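Local atomic coordinates of DnaJ homolog subfamily C member 27-A (PDB entry 6JMG), a protein that binds GTP as a Rab-family small GTPase joined to a DnaJ domain and may take part in regulating the MEK/ERK pathway. Residues S30-R35 and T163-G168. Sequence-based numbering, arbitrary orientation.
Sequences SCIIKR and TSAQSG. With MG (magnesium ion), chain D; GTP (guanosine-5'-triphosphate), chain C.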
ATOM      1  N   SER A  30      17.467   2.438   9.361  1.00 47.75           N
ATOM      2  CA  SER A  30      18.466   1.432   9.695  1.00 50.22           C
ATOM      3  C   SER A  30      18.383   1.024  11.161  1.00 60.23           C
ATOM      4  O   SER A  30      18.488  -0.171  11.477  1.00 59.61           O
ATOM      5  CB  SER A  30      19.844   1.930   9.313  1.00 48.27           C
ATOM      6  OG  SER A  30      19.806   2.363   7.984  1.00 47.72           O
ATOM      7  N   CYS A  31      18.159   1.995  12.074  1.00 49.87           N
ATOM      8  CA  CYS A  31      18.251   1.645  13.488  1.00 51.37           C
ATOM      9  C   CYS A  31      17.010   0.924  13.985  1.00 58.00           C
ATOM     10  O   CYS A  31      17.124   0.064  14.861  1.00 58.12           O
ATOM     11  CB  CYS A  31      18.455   2.877  14.394  1.00 57.70           C
ATOM     12  SG  CYS A  31      19.936   3.878  14.234  1.00 66.32           S
ATOM     13  N   ILE A  32      15.843   1.161  13.382  1.00 49.38           N
ATOM     14  CA  ILE A  32      14.699   0.301  13.669  1.00 55.40           C
ATOM     15  C   ILE A  32      15.017  -1.141  13.294  1.00 58.48           C
ATOM     16  O   ILE A  32      14.788  -2.069  14.082  1.00 60.07           O
ATOM     17  CB  ILE A  32      13.443   0.806  12.941  1.00 58.25           C
ATOM     18  CG1 ILE A  32      12.909   2.081  13.607  1.00 56.56           C
ATOM     19  CG2 ILE A  32      12.380  -0.262  12.969  1.00 50.98           C
ATOM     20  CD1 ILE A  32      11.818   2.738  12.803  1.00 50.55           C
ATOM     21  N   ILE A  33      15.607  -1.352  12.114  1.00 56.76           N
ATOM     22  CA  ILE A  33      15.866  -2.716  11.670  1.00 54.60           C
ATOM     23  C   ILE A  33      16.931  -3.366  12.544  1.00 60.09           C
ATOM     24  O   ILE A  33      16.748  -4.473  13.065  1.00 63.01           O
ATOM     25  CB  ILE A  33      16.279  -2.714  10.190  1.00 58.45           C
ATOM     26  CG1 ILE A  33      15.088  -2.308   9.311  1.00 53.47           C
ATOM     27  CG2 ILE A  33      16.850  -4.078   9.789  1.00 51.13           C
ATOM     28  CD1 ILE A  33      15.491  -1.783   7.946  1.00 57.19           C
ATOM     29  N   LYS A  34      18.008  -2.641  12.825  1.00 50.10           N
ATOM     30  CA  LYS A  34      19.077  -3.268  13.582  1.00 59.72           C
ATOM     31  C   LYS A  34      18.719  -3.436  15.055  1.00 63.31           C
ATOM     32  O   LYS A  34      19.229  -4.366  15.686  1.00 59.36           O
ATOM     33  CB  LYS A  34      20.351  -2.426  13.455  1.00 60.76           C
ATOM     34  CG  LYS A  34      21.014  -2.528  12.112  1.00 67.89           C
ATOM     35  CD  LYS A  34      22.235  -1.639  12.022  1.00 67.82           C
ATOM     36  CE  LYS A  34      23.140  -2.115  10.892  1.00 76.66           C
ATOM     37  NZ  LYS A  34      23.828  -0.986  10.212  1.00 88.29           N
ATOM     38  N   ARG A  35      17.779  -2.626  15.581  1.00 59.87           N
ATOM     39  CA  ARG A  35      17.315  -2.813  16.950  1.00 54.86           C
ATOM     40  C   ARG A  35      16.598  -4.149  17.114  1.00 59.08           C
ATOM     41  O   ARG A  35      16.903  -4.919  18.035  1.00 65.35           O
ATOM     42  CB  ARG A  35      16.403  -1.654  17.358  1.00 59.71           C
ATOM     43  CG  ARG A  35      15.786  -1.745  18.773  1.00 52.89           C
ATOM     44  CD  ARG A  35      16.841  -1.710  19.866  1.00 59.90           C
ATOM     45  NE  ARG A  35      16.270  -1.974  21.182  1.00 63.24           N
ATOM     46  CZ  ARG A  35      16.365  -1.155  22.226  1.00 69.83           C
ATOM     47  NH1 ARG A  35      17.022   0.000  22.115  1.00 54.87           N
ATOM     48  NH2 ARG A  35      15.803  -1.497  23.389  1.00 69.33           N
ATOM     49  N   THR A 163       7.301   4.335  17.920  1.00 57.14           N
ATOM     50  CA  THR A 163       8.483   3.520  18.135  1.00 59.66           C
ATOM     51  C   THR A 163       9.636   4.399  18.569  1.00 62.91           C
ATOM     52  O   THR A 163       9.673   5.607  18.299  1.00 60.63           O
ATOM     53  CB  THR A 163       8.941   2.736  16.885  1.00 58.72           C
ATOM     54  OG1 THR A 163       9.190   3.646  15.806  1.00 54.55           O
ATOM     55  CG2 THR A 163       7.924   1.703  16.474  1.00 66.29           C
ATOM     56  N   SER A 164      10.599   3.742  19.206  1.00 59.00           N
ATOM     57  CA  SER A 164      11.905   4.316  19.471  1.00 62.76           C
ATOM     58  C   SER A 164      12.921   3.208  19.306  1.00 60.81           C
ATOM     59  O   SER A 164      12.893   2.215  20.041  1.00 66.09           O
ATOM     60  CB  SER A 164      12.002   4.929  20.877  1.00 63.47           C
ATOM     61  OG  SER A 164      13.352   5.227  21.220  1.00 53.67           O
ATOM     62  N   ALA A 165      13.828   3.389  18.356  1.00 54.69           N
ATOM     63  CA  ALA A 165      14.924   2.439  18.248  1.00 54.90           C
ATOM     64  C   ALA A 165      15.888   2.586  19.411  1.00 59.69           C
ATOM     65  O   ALA A 165      16.598   1.630  19.743  1.00 61.03           O
ATOM     66  CB  ALA A 165      15.653   2.630  16.914  1.00 51.02           C
ATOM     67  N   GLN A 166      15.913   3.766  20.046  1.00 61.31           N
ATOM     68  CA  GLN A 166      16.827   3.997  21.156  1.00 64.06           C
ATOM     69  C   GLN A 166      16.346   3.298  22.417  1.00 57.16           C
ATOM     70  O   GLN A 166      17.114   2.599  23.073  1.00 55.45           O
ATOM     71  CB  GLN A 166      16.978   5.496  21.397  1.00 71.19           C
ATOM     72  CG  GLN A 166      18.009   5.868  22.448  1.00 71.66           C
ATOM     73  CD  GLN A 166      17.409   5.938  23.828  1.00 77.72           C
ATOM     74  OE1 GLN A 166      16.246   6.319  23.989  1.00 73.78           O
ATOM     75  NE2 GLN A 166      18.194   5.560  24.840  1.00 79.62           N
ATOM     76  N   SER A 167      15.067   3.431  22.737  1.00 66.62           N
ATOM     77  CA  SER A 167      14.490   2.829  23.928  1.00 62.70           C
ATOM     78  C   SER A 167      13.988   1.412  23.705  1.00 65.68           C
ATOM     79  O   SER A 167      13.826   0.666  24.680  1.00 71.54           O
ATOM     80  CB  SER A 167      13.327   3.684  24.421  1.00 56.59           C
ATOM     81  OG  SER A 167      12.115   3.284  23.788  1.00 72.76           O
ATOM     82  N   GLY A 168      13.683   1.048  22.462  1.00 54.42           N
ATOM     83  CA  GLY A 168      13.019  -0.204  22.163  1.00 59.64           C
ATOM     84  C   GLY A 168      11.502  -0.142  22.163  1.00 58.85           C
ATOM     85  O   GLY A 168      10.863  -1.058  21.627  1.00 63.70           O
TER
HETATM   86 MG    MG D 302      19.767   4.041   6.945  1.00 57.00          MG
HETATM   87  PG  GTP C 301      19.500   7.133   6.161  1.00 61.34           P
HETATM   88  O1G GTP C 301      20.006   5.716   5.997  1.00 47.09           O
HETATM   89  O2G GTP C 301      18.295   7.404   5.295  1.00 46.63           O
HETATM   90  O3G GTP C 301      20.607   8.105   5.795  1.00 57.06           O
HETATM   91  O3B GTP C 301      18.972   7.435   7.662  1.00 64.58           O
HETATM   92  PB  GTP C 301      18.178   6.359   8.558  1.00 63.80           P
HETATM   93  O1B GTP C 301      16.691   6.467   8.350  1.00 52.01           O
HETATM   94  O2B GTP C 301      18.599   4.925   8.342  1.00 47.53           O
HETATM   95  O3A GTP C 301      18.477   6.869  10.054  1.00 69.93           O
HETATM   96  PA  GTP C 301      19.380   6.037  11.088  1.00 59.82           P
HETATM   97  O1A GTP C 301      18.774   4.702  11.444  1.00 54.27           O
HETATM   98  O2A GTP C 301      20.775   5.846  10.572  1.00 59.19           O
HETATM   99  O5' GTP C 301      19.367   7.069  12.304  1.00 62.49           O
HETATM  100  C5' GTP C 301      19.755   8.405  12.087  1.00 63.66           C
HETATM  101  C4' GTP C 301      20.231   8.964  13.423  1.00 54.57           C
HETATM  102  O4' GTP C 301      19.127   9.019  14.284  1.00 57.22           O
HETATM  103  C3' GTP C 301      21.253   8.109  14.130  1.00 50.49           C
HETATM  104  O3' GTP C 301      22.075   9.031  14.776  1.00 52.00           O
HETATM  105  C2' GTP C 301      20.504   7.351  15.201  1.00 59.42           C
HETATM  106  O2' GTP C 301      21.217   7.170  16.403  1.00 59.82           O
HETATM  107  C1' GTP C 301      19.375   8.292  15.484  1.00 51.18           C
HETATM  108  N9  GTP C 301      18.160   7.575  15.869  1.00 58.35           N
HETATM  109  C8  GTP C 301      17.531   6.575  15.170  1.00 56.33           C
HETATM  110  N7  GTP C 301      16.411   6.220  15.857  1.00 57.76           N
HETATM  111  C5  GTP C 301      16.328   6.980  16.973  1.00 63.62           C
HETATM  112  C6  GTP C 301      15.400   7.030  18.001  1.00 63.49           C
HETATM  113  O6  GTP C 301      14.431   6.275  18.015  1.00 56.12           O
HETATM  114  N1  GTP C 301      15.560   7.951  19.015  1.00 67.33           N
HETATM  115  C2  GTP C 301      16.636   8.806  19.020  1.00 60.88           C
HETATM  116  N2  GTP C 301      16.766   9.666  20.021  1.00 74.61           N
HETATM  117  N3  GTP C 301      17.564   8.755  17.993  1.00 59.27           N
HETATM  118  C4  GTP C 301      17.413   7.850  16.991  1.00 64.24           C
HETATM  119  O   HOH W   1      18.156   3.370   5.750  1.00 56.67           O
HETATM  120  O   HOH W   2      21.406   4.570   8.231  1.00 48.16           O
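In the nucleotide site of this Ras-like GTPase, the helix that follows the P-loop meets the guanine-recognition loop of sequence TSA, with C31, I32 and R35 of the helix against A165 and its neighbours. The backbones come nearest at I32 and A165, where the CA atoms are 5.1 Å apart. The methyl CB of A165 rests on the helix backbone beside C31 O and packs against C31 CB at 3.8 Å. R35 extends its guanidinium to the loop: its CG stands anti to the backbone N (chi1 178°) and the chain bends at chi2, its CD passing close to A165 O. NH1 donates to Q166 O at 2.8 Å from well above that carbonyl's plane, and makes a weak bond to A165 O (N-H...O 126°). G168 CA lies 3.3 Å over one guanidinium face, towards the rim. An alanine in place of R35 would probably leave the A165 and Q166 carbonyls without this shared donor and uncover G168. Both segments hold GTP: A165 N gives a weak bond to O6 of the base, C31 N binds O1A at 2.8 Å, and S30 OG ligates magnesium at 2.0 Å, with T48 also on the metal. S164 OG, bonded to D137, accepts S167 N nearly straight (170°) in an ST motif. I32 CD1 approaches T163 OG1, itself bonded to N134, the two side chains crossing at about a right angle; the I32 side chain continues onto C132 of strand 128-134 and onto I171, M174 and F175 of helix 171-187, while I33 packs on strand 63-72.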